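Local coordinates for tegument protein UL51 (Human herpesvirus 1, PDB 6T5A) that probably acts in herpes simplex virus egress from the perinuclear space and in secondary envelopment of cytoplasmic capsids at membranes derived from the trans-Golgi network, at residues T68-M73 against L105-M110. The protein carries 1 engineered substitution. Residue numbers count along the deposited sequence, not the author numbering.
Sequences TYHACM and LADTCM
This is a helical hairpin: helices 63-82 and 94-117 of the UL51 fragment run back against each other, and T68-M73 meets L105-M110 here as two helical turns packed side by side. Build both in regular alpha geometry (phi near -60°, psi near -45°), with C72 N to T68 O and C109 N to L105 O each 3.0 Å. Set the local axes 8.7 Å apart at closest approach and crossing at -154°, roughly antiparallel. In register, A106, with its short side chain, lets Y69 CA come within 4.9 Å of A106 CA.

Two seats on 68-73 take the bumps of the other helix. C109, chi1 m, settles against T68 and Y69, with SG 3.6 Å from T68 CG2 and CB 4.0 Å from Y69 CB. A106 fits its methyl among Y69, C72 and M73: CB is 3.7 Å from C72 CB and 3.9 Å from Y69 CD1, with M73 SD a looser 4.3 Å away. C72, also m, returns the favour, its SG nestling 3.7 Å from both L105 CG and A106 N. While T68 OG1 is hydrogen-bonded to A64 O a turn earlier, CG2 faces C109.

Y69 takes chi1 t, so its ring runs along the side of the seam and presents an edge to A106 O, 3.7 Å from CD1. Y69 and M110 also pack on apolar side chains of the partner chain, Cytoplasmic envelopment protein 1, so this flank of the hairpin belongs to the pUL7:pUL51 interface. M110 (t, t, m) folds its terminal methyl back to the tyrosine, CE 3.5 Å from Y69 CE1.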
loop_
_atom_site.group_PDB
_atom_site.type_symbol
_atom_site.label_atom_id
_atom_site.label_comp_id
_atom_site.label_asym_id
_atom_site.label_seq_id
_atom_site.Cartn_x
_atom_site.Cartn_y
_atom_site.Cartn_z
ATOM N N THR A 68 46.014 13.904 13.624
ATOM C CA THR A 68 47.304 14.451 13.191
ATOM C C THR A 68 47.211 15.966 13.014
ATOM O O THR A 68 48.089 16.693 13.483
ATOM C CB THR A 68 47.853 13.704 11.973
ATOM O OG1 THR A 68 47.940 12.314 12.305
ATOM C CG2 THR A 68 49.244 14.209 11.551
ATOM N N TYR A 69 46.122 16.437 12.391
ATOM C CA TYR A 69 45.853 17.865 12.210
ATOM C C TYR A 69 45.809 18.539 13.583
ATOM O O TYR A 69 46.449 19.571 13.787
ATOM C CB TYR A 69 44.528 18.063 11.448
ATOM C CG TYR A 69 44.090 19.508 11.369
ATOM C CD1 TYR A 69 44.595 20.356 10.386
ATOM C CD2 TYR A 69 43.197 20.037 12.296
ATOM C CE1 TYR A 69 44.215 21.695 10.323
ATOM C CE2 TYR A 69 42.805 21.372 12.240
ATOM C CZ TYR A 69 43.318 22.196 11.252
ATOM O OH TYR A 69 42.930 23.505 11.180
ATOM N N HIS A 70 45.057 17.937 14.532
ATOM C CA HIS A 70 44.955 18.446 15.894
ATOM C C HIS A 70 46.329 18.534 16.582
ATOM O O HIS A 70 46.610 19.542 17.227
ATOM C CB HIS A 70 43.969 17.600 16.708
ATOM C CG HIS A 70 43.844 18.014 18.143
ATOM N ND1 HIS A 70 43.285 19.231 18.500
ATOM C CD2 HIS A 70 44.182 17.341 19.265
ATOM C CE1 HIS A 70 43.303 19.258 19.823
ATOM N NE2 HIS A 70 43.827 18.139 20.326
ATOM N N ALA A 71 47.190 17.501 16.429
ATOM C CA ALA A 71 48.533 17.519 17.019
ATOM C C ALA A 71 49.370 18.688 16.473
ATOM O O ALA A 71 50.074 19.360 17.248
ATOM C CB ALA A 71 49.241 16.194 16.777
ATOM N N CYS A 72 49.251 18.965 15.150
ATOM C CA CYS A 72 49.927 20.098 14.504
ATOM C C CYS A 72 49.474 21.384 15.122
ATOM O O CYS A 72 50.311 22.249 15.379
ATOM C CB CYS A 72 49.690 20.114 12.995
ATOM S SG CYS A 72 50.474 18.746 12.125
ATOM N N MET A 73 48.155 21.523 15.339
ATOM C CA MET A 73 47.569 22.753 15.886
ATOM C C MET A 73 47.987 22.960 17.352
ATOM O O MET A 73 48.270 24.085 17.741
ATOM C CB MET A 73 46.035 22.777 15.707
ATOM C CG MET A 73 45.574 22.723 14.240
ATOM S SD MET A 73 46.429 23.880 13.101
ATOM C CE MET A 73 45.811 25.382 13.680
ATOM N N LEU A 105 52.464 20.263 7.547
ATOM C CA LEU A 105 51.872 18.962 7.850
ATOM C C LEU A 105 50.359 19.094 8.063
ATOM O O LEU A 105 49.608 18.274 7.526
ATOM C CB LEU A 105 52.584 18.241 9.017
ATOM C CG LEU A 105 52.084 16.807 9.395
ATOM C CD1 LEU A 105 52.169 15.817 8.214
ATOM C CD2 LEU A 105 52.846 16.252 10.590
ATOM N N ALA A 106 49.908 20.161 8.774
ATOM C CA ALA A 106 48.481 20.434 8.989
ATOM C C ALA A 106 47.789 20.665 7.633
ATOM O O ALA A 106 46.714 20.111 7.403
ATOM C CB ALA A 106 48.295 21.641 9.894
ATOM N N ASP A 107 48.437 21.433 6.718
ATOM C CA ASP A 107 47.910 21.683 5.370
ATOM C C ASP A 107 47.729 20.379 4.590
ATOM O O ASP A 107 46.704 20.203 3.938
ATOM C CB ASP A 107 48.826 22.654 4.588
ATOM C CG ASP A 107 48.744 24.116 5.008
ATOM O OD1 ASP A 107 47.840 24.460 5.805
ATOM O OD2 ASP A 107 49.582 24.914 4.542
ATOM N N THR A 108 48.706 19.452 4.694
ATOM C CA THR A 108 48.658 18.134 4.041
ATOM C C THR A 108 47.472 17.305 4.567
ATOM O O THR A 108 46.740 16.716 3.768
ATOM C CB THR A 108 50.022 17.436 4.170
ATOM O OG1 THR A 108 50.994 18.270 3.546
ATOM C CG2 THR A 108 50.057 16.073 3.509
ATOM N N CYS A 109 47.261 17.303 5.904
ATOM C CA CYS A 109 46.147 16.600 6.552
ATOM C C CYS A 109 44.838 17.157 6.075
ATOM O O CYS A 109 43.938 16.393 5.740
ATOM C CB CYS A 109 46.255 16.688 8.070
ATOM S SG CYS A 109 47.605 15.716 8.761
ATOM N N MET A 110 44.733 18.493 6.057
ATOM C CA MET A 110 43.548 19.214 5.629
ATOM C C MET A 110 43.223 18.890 4.173
ATOM O O MET A 110 42.072 18.570 3.900
ATOM C CB MET A 110 43.739 20.715 5.837
ATOM C CG MET A 110 42.458 21.497 5.824
ATOM S SD MET A 110 42.707 23.290 5.862
ATOM C CE MET A 110 43.734 23.465 7.302
#